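Local atomic coordinates of DUF3845 domain-containing protein (Bacteroides thetaiotaomicron VPI-5482, PDB entry 3GF6), a protein that is of unknown function but is a bacterial lipoprotein with an all-beta fold, from a family grouped with the C1q/TNF-like domains. Residues A[14-18]-A[148-154]; A[39-43]-A[79-83]; A[116-122]-A[171-177]; A[136-142]-A[187-193]. All coordinates share one frame. Where two conformers were deposited one is given. Numbering follows the deposited sequence.

In the fold
The four contacts fit a two-sheet antiparallel sandwich, consistent with the C1q/TNF-like grouping. Contact 4 pairs strands in the middle of one sheet, contact 3 pairs strands of the other, and the two touch face to face, with Leu118 CD2 3.9 Å from Ala136 CB. Contact 1 adds an end strand to the sheet of contact 4, centres about 11 Å apart, where Phe154 N lies 2.9 Å from Leu138 O. Contact 2 brings residues 39-43 of one sheet against 79-83, which lead into a strand of the other, about 26 Å from contact 1 between centres. With the function unknown, no active site can be assigned; the 1,2-ethanediol at contact 3 probably comes from the crystallisation liquor.

Contact 1: A[14-18]-A[148-154]; sequences DIERG and ANFPEVF
Residues 14-16 are an extended strand (phi/psi of Ile15 -110/127°) set antiparallel to strand 153-158. Ahead of the latter, Ala148 and Asn149 end a 3-10 segment, and a type I turn runs from Phe150 to Val153 (Pro151 -64/-15°, Glu152 -70/-15°), closed by Val153 N to Phe150 O at 3.1 Å. The CA atoms of Arg17 and Phe154 lie 4.8 Å apart. Arg17 N hydrogen-bonds Phe154 O at 2.8 Å, and Glu16 CA makes a 3.4 Å CA-H...O contact with that oxygen. Strand 14-16 forms an end strand of one beta-sandwich sheet. Arg17 (chi1 m, chi2 t, chi3 t, chi4 -78°) reaches carbonyls of the turn and of the 3-10 segment before it: NH2 bonds Ala148 O at 3.1 Å and, weakly, Phe150 O at 2.9 Å, while NE gives a weak 2.7 Å bond to Val153 O. Ile15 (m, t) packs CD1 3.7 Å from Ala148 CB and CG2 4.2 Å from Val153 CG1. The Glu16 CA-to-CB bond points away; its carboxylate forms a salt bridge with Lys157.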
# COMPACT_ATOMS: atom_id res chain seq x y z
N ASP A 14 11.57 -7.60 3.84
CA ASP A 14 12.02 -6.81 2.70
C ASP A 14 12.19 -7.71 1.48
O ASP A 14 13.24 -8.36 1.31
CB ASP A 14 13.34 -6.12 3.04
CG ASP A 14 13.73 -5.09 2.03
OD1 ASP A 14 13.11 -5.03 0.94
OD2 ASP A 14 14.68 -4.33 2.31
N ILE A 15 11.13 -7.77 0.68
CA ILE A 15 11.05 -8.54 -0.57
C ILE A 15 11.04 -7.58 -1.76
O ILE A 15 10.20 -6.66 -1.81
CB ILE A 15 9.72 -9.35 -0.61
CG1 ILE A 15 9.74 -10.47 0.44
CG2 ILE A 15 9.45 -9.94 -2.00
CD1 ILE A 15 8.35 -10.89 0.91
N GLU A 16 11.94 -7.79 -2.71
CA GLU A 16 11.91 -7.04 -3.98
C GLU A 16 12.18 -8.00 -5.11
O GLU A 16 13.20 -8.68 -5.09
CB GLU A 16 12.97 -5.93 -4.01
CG GLU A 16 12.54 -4.62 -3.40
CD GLU A 16 13.52 -3.48 -3.68
OE1 GLU A 16 13.93 -3.27 -4.87
OE2 GLU A 16 13.91 -2.81 -2.70
N ARG A 17 11.26 -8.08 -6.06
CA ARG A 17 11.39 -8.93 -7.21
C ARG A 17 11.35 -8.08 -8.47
O ARG A 17 10.91 -6.90 -8.44
CB ARG A 17 10.27 -9.96 -7.29
CG ARG A 17 10.07 -10.79 -6.00
CD ARG A 17 9.18 -11.96 -6.31
NE ARG A 17 8.40 -12.39 -5.14
CZ ARG A 17 8.87 -13.11 -4.14
NH1 ARG A 17 10.13 -13.49 -4.10
NH2 ARG A 17 8.05 -13.44 -3.17
N GLY A 18 11.75 -8.70 -9.57
CA GLY A 18 11.63 -8.09 -10.91
C GLY A 18 12.98 -8.00 -11.57
O GLY A 18 14.01 -8.22 -10.93
N ALA A 148 5.82 -13.62 1.11
CA ALA A 148 7.11 -14.15 0.66
C ALA A 148 6.99 -15.39 -0.21
O ALA A 148 7.89 -15.64 -1.02
CB ALA A 148 8.05 -14.41 1.86
N ASN A 149 5.90 -16.15 -0.09
CA ASN A 149 5.67 -17.38 -0.84
C ASN A 149 5.11 -17.18 -2.25
O ASN A 149 4.88 -18.16 -2.95
CB ASN A 149 4.74 -18.34 -0.08
CG ASN A 149 5.37 -18.89 1.22
OD1 ASN A 149 6.47 -18.50 1.64
ND2 ASN A 149 4.64 -19.79 1.87
N PHE A 150 4.83 -15.94 -2.66
CA PHE A 150 4.18 -15.68 -3.95
C PHE A 150 5.11 -14.90 -4.88
O PHE A 150 5.51 -13.78 -4.55
CB PHE A 150 2.89 -14.88 -3.76
CG PHE A 150 1.79 -15.63 -3.11
CD1 PHE A 150 1.78 -15.83 -1.72
CD2 PHE A 150 0.72 -16.12 -3.85
CE1 PHE A 150 0.74 -16.52 -1.09
CE2 PHE A 150 -0.32 -16.82 -3.24
CZ PHE A 150 -0.32 -17.01 -1.86
N PRO A 151 5.41 -15.44 -6.06
CA PRO A 151 6.11 -14.64 -7.10
C PRO A 151 5.26 -13.45 -7.58
O PRO A 151 5.79 -12.50 -8.14
CB PRO A 151 6.31 -15.62 -8.26
CG PRO A 151 5.46 -16.80 -7.95
CD PRO A 151 5.04 -16.79 -6.53
N GLU A 152 3.97 -13.47 -7.27
CA GLU A 152 3.08 -12.35 -7.55
C GLU A 152 3.33 -11.11 -6.70
O GLU A 152 2.82 -10.01 -7.00
CB GLU A 152 1.63 -12.80 -7.34
CG GLU A 152 1.11 -13.78 -8.38
CD GLU A 152 1.44 -15.23 -8.14
OE1 GLU A 152 1.99 -15.58 -7.06
OE2 GLU A 152 1.10 -16.03 -9.06
N VAL A 153 4.08 -11.29 -5.62
CA VAL A 153 4.49 -10.17 -4.77
C VAL A 153 5.78 -9.58 -5.32
O VAL A 153 6.84 -10.24 -5.37
CB VAL A 153 4.61 -10.60 -3.30
CG1 VAL A 153 5.27 -9.50 -2.47
CG2 VAL A 153 3.22 -10.85 -2.72
N PHE A 154 5.68 -8.32 -5.76
CA PHE A 154 6.79 -7.62 -6.42
C PHE A 154 7.63 -6.82 -5.41
O PHE A 154 8.86 -6.73 -5.53
CB PHE A 154 6.27 -6.69 -7.54
CG PHE A 154 5.46 -7.40 -8.61
CD1 PHE A 154 5.77 -8.68 -9.03
CD2 PHE A 154 4.32 -6.78 -9.16
CE1 PHE A 154 5.01 -9.33 -10.00
CE2 PHE A 154 3.56 -7.43 -10.12
CZ PHE A 154 3.90 -8.69 -10.54

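Contact 2: A[39-43]-A[79-83]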
# COMPACT_ATOMS: atom_id res chain seq x y z
N ASP A 39 2.14 17.96 0.56
CA ASP A 39 1.78 16.86 1.45
C ASP A 39 0.27 16.84 1.66
O ASP A 39 -0.42 17.87 1.59
CB ASP A 39 2.35 17.06 2.86
CG ASP A 39 3.87 17.16 2.93
OD1 ASP A 39 4.62 16.87 1.98
OD2 ASP A 39 4.30 17.59 4.01
N TYR A 40 -0.26 15.68 2.00
CA TYR A 40 -1.67 15.63 2.47
C TYR A 40 -1.85 14.60 3.58
O TYR A 40 -0.98 13.76 3.78
CB TYR A 40 -2.63 15.40 1.31
CG TYR A 40 -2.67 13.99 0.76
CD1 TYR A 40 -3.51 13.03 1.31
CD2 TYR A 40 -1.85 13.62 -0.31
CE1 TYR A 40 -3.56 11.76 0.82
CE2 TYR A 40 -1.90 12.35 -0.82
CZ TYR A 40 -2.75 11.41 -0.23
OH TYR A 40 -2.82 10.12 -0.73
N VAL A 41 -2.94 14.71 4.32
CA VAL A 41 -3.12 13.80 5.44
C VAL A 41 -4.49 13.12 5.39
O VAL A 41 -5.52 13.79 5.41
CB VAL A 41 -2.94 14.55 6.76
CG1 VAL A 41 -3.17 13.62 7.96
CG2 VAL A 41 -1.52 15.20 6.84
N LEU A 42 -4.49 11.78 5.29
CA LEU A 42 -5.72 11.01 5.52
C LEU A 42 -5.99 11.01 7.04
O LEU A 42 -5.05 10.76 7.81
CB LEU A 42 -5.53 9.59 4.98
CG LEU A 42 -6.57 8.52 5.29
CD1 LEU A 42 -8.03 8.93 4.92
CD2 LEU A 42 -6.11 7.23 4.55
N ASP A 43 -7.24 11.25 7.49
CA ASP A 43 -7.58 11.38 8.93
C ASP A 43 -8.99 10.77 9.07
O ASP A 43 -9.97 11.37 8.65
CB ASP A 43 -7.55 12.86 9.31
CG ASP A 43 -7.67 13.12 10.77
OD1 ASP A 43 -8.15 12.23 11.49
OD2 ASP A 43 -7.32 14.25 11.18
N GLY A 79 -5.78 10.34 -6.59
CA GLY A 79 -6.72 10.83 -5.60
C GLY A 79 -6.06 10.94 -4.24
O GLY A 79 -4.85 11.10 -4.15
N LYS A 80 -6.87 10.89 -3.19
CA LYS A 80 -6.37 10.80 -1.81
C LYS A 80 -6.51 9.36 -1.32
O LYS A 80 -7.54 8.71 -1.55
CB LYS A 80 -7.09 11.75 -0.83
CG LYS A 80 -6.88 13.24 -1.10
CD LYS A 80 -7.83 14.08 -0.25
CE LYS A 80 -7.96 15.49 -0.77
NZ LYS A 80 -8.86 16.32 0.09
N SER A 81 -5.46 8.87 -0.68
CA SER A 81 -5.45 7.58 0.00
C SER A 81 -6.64 7.46 0.96
O SER A 81 -7.11 8.46 1.52
CB SER A 81 -4.13 7.41 0.76
OG SER A 81 -3.03 7.40 -0.14
N LYS A 82 -7.15 6.25 1.12
CA LYS A 82 -8.28 6.01 1.98
C LYS A 82 -8.10 4.68 2.74
O LYS A 82 -7.36 3.80 2.33
CB LYS A 82 -9.56 6.00 1.16
CG LYS A 82 -9.66 4.86 0.24
CD LYS A 82 -11.02 4.87 -0.50
CE LYS A 82 -11.10 3.69 -1.43
NZ LYS A 82 -12.41 3.69 -2.19
N LEU A 83 -8.82 4.58 3.83
CA LEU A 83 -8.72 3.48 4.78
C LEU A 83 -10.02 2.67 4.77
O LEU A 83 -11.13 3.23 4.85
CB LEU A 83 -8.53 4.09 6.17
CG LEU A 83 -8.40 3.23 7.43
CD1 LEU A 83 -7.64 3.99 8.50
CD2 LEU A 83 -9.76 2.65 7.97
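Tyr40 lays one face of its ring over the side chain of Lys80, with Tyr40 CE1 3.9 Å from Lys80 CB and Lys80 CG over the ring. The contact bridges the two sheets of the beta sandwich: strand 40-46 is paired with strand 203-219 in one of them, whereas residues 79-83 lead into strand 82-85, paired with strand 56-62 in the other. No backbone hydrogen bonds link the two segments, so the junction rests on side chains of 39-43 reaching the backbone and side chains of 79-83. Along the extended chain, the CA-to-CB bonds of Tyr40 and Leu42 point toward residues 79-83 and those of Val41 and Asp43 point away.

With chi1 p, Tyr40 carries its hydroxyl to the backbone of the opposite segment. Tyr40 OH accepts from Ser81 N at 2.9 Å with a nearly straight angle of 168°, and from Ser81 OG at 2.8 Å. The same hydroxyl is also hydrogen-bonded to Lys64 O, and Ser81 OG to Lys64 N, which ties both to the residues just beyond strand 56-62. Gly79, at phi/psi 145/-156°, has a conformation that a side chain would not tolerate.

Leu42 makes the apolar part of the junction. Its CD2 approaches Leu83 CB to 4.3 Å, while along the backbone Leu42 CD2 lies 3.6 Å from Lys82 CA and 3.4 Å from Ser81 O.

Contact 3: A[116-122]-A[171-177]. With EDO (1,2-ethanediol), chain G; EDO (1,2-ethanediol), chain C.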
# COMPACT_ATOMS: atom_id res chain seq x y z
N LEU A 116 8.52 3.96 -8.13
CA LEU A 116 7.70 4.60 -7.14
C LEU A 116 8.50 5.09 -5.96
O LEU A 116 9.61 4.61 -5.69
CB LEU A 116 6.55 3.69 -6.68
CG LEU A 116 6.85 2.41 -5.89
CD1 LEU A 116 7.14 2.71 -4.40
CD2 LEU A 116 5.68 1.42 -6.01
N ARG A 117 7.94 6.07 -5.27
CA ARG A 117 8.44 6.48 -3.95
C ARG A 117 7.22 6.63 -3.05
O ARG A 117 6.23 7.20 -3.47
CB ARG A 117 9.23 7.79 -4.01
CG ARG A 117 9.81 8.23 -2.66
CD ARG A 117 10.80 9.39 -2.90
NE ARG A 117 11.39 9.88 -1.66
CZ ARG A 117 12.11 10.99 -1.60
NH1 ARG A 117 12.31 11.72 -2.69
NH2 ARG A 117 12.60 11.39 -0.43
N LEU A 118 7.28 6.07 -1.84
CA LEU A 118 6.24 6.21 -0.84
C LEU A 118 6.89 6.79 0.39
O LEU A 118 7.76 6.12 1.02
CB LEU A 118 5.59 4.84 -0.52
CG LEU A 118 4.59 4.87 0.63
CD1 LEU A 118 3.42 5.72 0.21
CD2 LEU A 118 4.10 3.44 1.03
N LYS A 119 6.55 8.06 0.69
CA LYS A 119 7.16 8.79 1.79
C LYS A 119 6.05 9.39 2.60
O LYS A 119 5.12 9.95 2.04
CB LYS A 119 8.11 9.90 1.26
CG LYS A 119 8.75 10.78 2.34
CD LYS A 119 9.76 11.75 1.73
CE LYS A 119 10.28 12.81 2.70
NZ LYS A 119 10.28 12.33 4.11
N GLY A 120 6.15 9.28 3.92
CA GLY A 120 5.09 9.75 4.80
C GLY A 120 5.12 9.17 6.19
O GLY A 120 6.16 8.74 6.65
N GLU A 121 3.99 9.22 6.87
CA GLU A 121 3.93 8.76 8.26
C GLU A 121 2.56 8.26 8.65
O GLU A 121 1.55 8.88 8.35
CB GLU A 121 4.39 9.85 9.23
CG GLU A 121 4.55 9.37 10.66
CD GLU A 121 4.93 10.47 11.62
OE1 GLU A 121 5.20 11.60 11.17
OE2 GLU A 121 4.94 10.21 12.84
N LEU A 122 2.54 7.09 9.30
CA LEU A 122 1.35 6.56 9.96
C LEU A 122 1.41 6.96 11.43
O LEU A 122 2.42 6.76 12.09
CB LEU A 122 1.31 5.04 9.85
CG LEU A 122 0.15 4.30 10.52
CD1 LEU A 122 -1.22 4.63 9.92
CD2 LEU A 122 0.42 2.79 10.47
N THR A 171 3.77 5.58 15.92
CA THR A 171 4.05 6.16 14.62
C THR A 171 5.04 5.33 13.83
O THR A 171 5.87 4.61 14.40
CB THR A 171 4.61 7.62 14.71
OG1 THR A 171 5.90 7.62 15.32
CG2 THR A 171 3.70 8.49 15.52
N CYS A 172 4.90 5.38 12.52
CA CYS A 172 5.85 4.78 11.62
C CYS A 172 6.08 5.77 10.49
O CYS A 172 5.13 6.10 9.74
CB CYS A 172 5.32 3.44 11.07
SG CYS A 172 6.51 2.59 9.99
N THR A 173 7.35 6.20 10.36
CA THR A 173 7.78 7.22 9.39
C THR A 173 8.58 6.52 8.34
O THR A 173 9.57 5.84 8.66
CB THR A 173 8.62 8.30 10.10
OG1 THR A 173 7.87 8.81 11.21
CG2 THR A 173 9.02 9.44 9.18
N PHE A 174 8.15 6.65 7.08
CA PHE A 174 8.72 5.83 6.00
C PHE A 174 9.12 6.64 4.78
O PHE A 174 8.58 7.71 4.52
CB PHE A 174 7.72 4.72 5.56
CG PHE A 174 6.32 5.23 5.34
CD1 PHE A 174 5.95 5.75 4.12
CD2 PHE A 174 5.39 5.22 6.38
CE1 PHE A 174 4.67 6.28 3.92
CE2 PHE A 174 4.08 5.70 6.18
CZ PHE A 174 3.73 6.24 4.95
N ASP A 175 10.08 6.12 4.01
CA ASP A 175 10.50 6.73 2.77
C ASP A 175 11.17 5.63 1.96
O ASP A 175 12.36 5.36 2.12
CB ASP A 175 11.46 7.90 3.03
CG ASP A 175 11.80 8.69 1.76
OD1 ASP A 175 11.33 8.31 0.67
OD2 ASP A 175 12.55 9.72 1.86
N ILE A 176 10.37 4.93 1.16
CA ILE A 176 10.81 3.75 0.42
C ILE A 176 10.69 4.03 -1.06
O ILE A 176 9.87 4.84 -1.54
CB ILE A 176 10.02 2.43 0.81
CG1 ILE A 176 8.53 2.59 0.49
CG2 ILE A 176 10.31 2.11 2.27
CD1 ILE A 176 7.70 1.31 0.46
N THR A 177 11.54 3.36 -1.81
CA THR A 177 11.46 3.43 -3.27
C THR A 177 11.50 2.03 -3.89
O THR A 177 12.00 1.07 -3.28
CB THR A 177 12.60 4.26 -3.86
OG1 THR A 177 13.86 3.66 -3.52
CG2 THR A 177 12.52 5.67 -3.39
C1 EDO G . 12.08 4.83 -7.78
O1 EDO G . 11.90 5.90 -6.84
C2 EDO G . 13.56 4.84 -8.19
O2 EDO G . 13.69 5.35 -9.52
C1 EDO C . 13.19 11.20 -5.71
O1 EDO C . 11.79 11.27 -5.69
C2 EDO C . 13.58 11.19 -7.15
O2 EDO C . 13.46 12.55 -7.49
O HOH W 1 9.16 10.15 5.88
O HOH W 2 8.57 11.43 11.87
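This is a ladder of antiparallel strands in one sheet of the beta sandwich, strands 116-122 and 171-177 running at 174° with axes 4.6 Å apart. Three hydrogen-bonded pairs, Leu118-Ile176, Gly120-Phe174 and Leu122-Cys172, each form two backbone bonds of 2.8 to 3.0 Å between their N and O atoms.

Phe174 (chi1 p) folds its ring across the chain opposite: Gly120 CA stands 4.0 Å from the ring centroid in a CH-pi contact, where a CB on Gly120 would crowd Phe174 CZ. Leu118 CG meets Phe174 CE1 at 3.6 Å. On the other face, Arg117 makes a two-pronged salt bridge, NE to Asp175 OD1 and NH2 to Asp175 OD2, both 2.8 Å. Water 1 joins Lys119 NZ to Phe174 O. Lys119 and Glu121 also form salt bridges with Asp210 and Arg208 of strand 203-219.

The polar row is thus turned outward, while Leu118, Leu122 and Ile176 pack on strand 129-139, the two-faced layout typical of a beta-sandwich sheet.

Contact 4: A[136-142]-A[187-193]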
# COMPACT_ATOMS: atom_id res chain seq x y z
N ALA A 136 3.94 -2.17 3.34
CA ALA A 136 3.60 -1.68 1.99
C ALA A 136 3.83 -2.80 1.00
O ALA A 136 4.82 -3.55 1.11
CB ALA A 136 4.42 -0.40 1.61
N GLN A 137 2.90 -2.97 0.08
CA GLN A 137 3.00 -4.04 -0.89
C GLN A 137 2.54 -3.68 -2.29
O GLN A 137 1.46 -3.11 -2.48
CB GLN A 137 2.22 -5.25 -0.39
CG GLN A 137 2.35 -6.46 -1.25
CD GLN A 137 2.04 -7.71 -0.47
OE1 GLN A 137 2.93 -8.26 0.15
NE2 GLN A 137 0.78 -8.16 -0.49
N LEU A 138 3.40 -4.01 -3.24
CA LEU A 138 3.09 -3.96 -4.68
C LEU A 138 3.07 -5.41 -5.14
O LEU A 138 4.02 -6.13 -4.92
CB LEU A 138 4.18 -3.22 -5.42
CG LEU A 138 4.00 -2.95 -6.88
CD1 LEU A 138 2.85 -1.88 -7.00
CD2 LEU A 138 5.37 -2.53 -7.56
N ALA A 139 1.97 -5.80 -5.79
CA ALA A 139 1.68 -7.19 -6.10
C ALA A 139 0.65 -7.31 -7.21
O ALA A 139 -0.15 -6.39 -7.43
CB ALA A 139 1.18 -7.93 -4.84
N SER A 140 0.64 -8.45 -7.88
CA SER A 140 -0.42 -8.77 -8.86
C SER A 140 -1.62 -9.51 -8.23
O SER A 140 -2.49 -9.91 -8.95
CB SER A 140 0.18 -9.54 -10.03
OG SER A 140 0.53 -10.84 -9.60
N LEU A 141 -1.60 -9.73 -6.90
CA LEU A 141 -2.73 -10.27 -6.12
C LEU A 141 -2.97 -9.34 -4.93
O LEU A 141 -2.06 -8.62 -4.52
CB LEU A 141 -2.40 -11.66 -5.59
CG LEU A 141 -2.15 -12.71 -6.69
CD1 LEU A 141 -1.67 -14.01 -6.06
CD2 LEU A 141 -3.44 -12.92 -7.54
N PHE A 142 -4.19 -9.37 -4.40
CA PHE A 142 -4.55 -8.63 -3.20
C PHE A 142 -4.35 -9.47 -1.95
O PHE A 142 -4.93 -10.54 -1.82
CB PHE A 142 -6.02 -8.12 -3.30
CG PHE A 142 -6.40 -7.21 -2.19
CD1 PHE A 142 -6.79 -7.70 -0.96
CD2 PHE A 142 -6.25 -5.82 -2.35
CE1 PHE A 142 -7.08 -6.83 0.10
CE2 PHE A 142 -6.55 -4.93 -1.30
CZ PHE A 142 -6.97 -5.44 -0.08
N GLN A 187 -3.79 -7.47 -13.00
CA GLN A 187 -4.13 -6.33 -12.18
C GLN A 187 -2.96 -6.08 -11.22
O GLN A 187 -2.37 -7.04 -10.74
CB GLN A 187 -5.42 -6.58 -11.39
CG GLN A 187 -6.61 -6.86 -12.28
CD GLN A 187 -7.85 -7.23 -11.49
OE1 GLN A 187 -8.74 -6.40 -11.33
NE2 GLN A 187 -7.93 -8.48 -11.02
N LEU A 188 -2.65 -4.81 -10.98
CA LEU A 188 -1.57 -4.37 -10.08
C LEU A 188 -2.17 -3.67 -8.85
O LEU A 188 -2.97 -2.72 -8.97
CB LEU A 188 -0.64 -3.42 -10.83
CG LEU A 188 0.68 -3.02 -10.15
CD1 LEU A 188 1.61 -4.22 -10.03
CD2 LEU A 188 1.35 -1.86 -10.96
N TYR A 189 -1.71 -4.12 -7.68
CA TYR A 189 -2.19 -3.61 -6.38
C TYR A 189 -1.06 -2.89 -5.66
O TYR A 189 0.08 -3.38 -5.67
CB TYR A 189 -2.72 -4.75 -5.51
CG TYR A 189 -3.85 -5.53 -6.18
CD1 TYR A 189 -3.58 -6.60 -7.04
CD2 TYR A 189 -5.17 -5.17 -5.99
CE1 TYR A 189 -4.61 -7.30 -7.67
CE2 TYR A 189 -6.22 -5.89 -6.62
CZ TYR A 189 -5.93 -6.93 -7.47
OH TYR A 189 -6.95 -7.64 -8.09
N PHE A 190 -1.38 -1.76 -5.04
CA PHE A 190 -0.41 -0.99 -4.20
C PHE A 190 -1.14 -0.49 -2.97
O PHE A 190 -2.07 0.31 -3.07
CB PHE A 190 0.24 0.12 -5.02
CG PHE A 190 1.34 0.86 -4.34
CD1 PHE A 190 2.34 0.20 -3.59
CD2 PHE A 190 1.44 2.25 -4.51
CE1 PHE A 190 3.38 0.93 -2.96
CE2 PHE A 190 2.46 2.97 -3.88
CZ PHE A 190 3.41 2.31 -3.11
N ASN A 191 -0.77 -1.07 -1.82
CA ASN A 191 -1.50 -0.87 -0.58
C ASN A 191 -0.59 -0.89 0.64
O ASN A 191 0.54 -1.38 0.58
CB ASN A 191 -2.57 -1.95 -0.33
CG ASN A 191 -3.59 -2.03 -1.43
OD1 ASN A 191 -4.71 -1.45 -1.35
ND2 ASN A 191 -3.25 -2.77 -2.47
N LEU A 192 -1.10 -0.34 1.73
CA LEU A 192 -0.61 -0.64 3.08
C LEU A 192 -1.60 -1.58 3.76
O LEU A 192 -2.84 -1.41 3.65
CB LEU A 192 -0.47 0.61 3.95
CG LEU A 192 0.49 1.71 3.50
CD1 LEU A 192 0.47 2.88 4.52
CD2 LEU A 192 1.88 1.18 3.36
N PHE A 193 -1.07 -2.55 4.47
CA PHE A 193 -1.85 -3.45 5.33
C PHE A 193 -1.40 -3.23 6.78
O PHE A 193 -0.18 -3.22 7.05
CB PHE A 193 -1.65 -4.91 4.86
CG PHE A 193 -2.26 -5.18 3.51
CD1 PHE A 193 -3.61 -5.42 3.36
CD2 PHE A 193 -1.48 -5.24 2.39
CE1 PHE A 193 -4.17 -5.60 2.14
CE2 PHE A 193 -2.03 -5.46 1.15
CZ PHE A 193 -3.39 -5.71 1.03
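Ala136, Leu138, Phe190 and Leu192 share the inward face of this antiparallel pair, at the core of the beta sandwich. Ala136 CB lies 3.5 Å from Leu192 CD2, and Leu138 CD1 is 3.8 Å from Phe190 CB and 4.0 Å from Leu188 CG. Leu116 and Leu118 of the opposing sheet cover this face, burying it between the layers.

The reverse face carries an aromatic cluster. Phe142, past the end of strand 129-139, packs against the face of strand 187-198 that carries Tyr189 and Asn191, where the edge of Phe193 points at its ring face (centroids 5.2 Å apart, planes at 78°). Phe142 presents its edge to Tyr189 in an offset edge-to-face pair, and Phe142 CB sits 4.2 Å from the Tyr189 ring centroid. Met60 of strand 56-62 packs on Phe142 and Phe193.

Between the faces runs the backbone ladder. Gln137 N to Asn191 O (2.9 Å) and Asn191 N to Gln137 O (3.1 Å) close one hydrogen-bonded pair; Ala139 N to Tyr189 O (3.1 Å) and Tyr189 N to Ala139 O (2.8 Å) close the next. Past the strand end at Ala139, a CA-H...O contact joins Ser140 CA to Gln187 O at 3.2 Å.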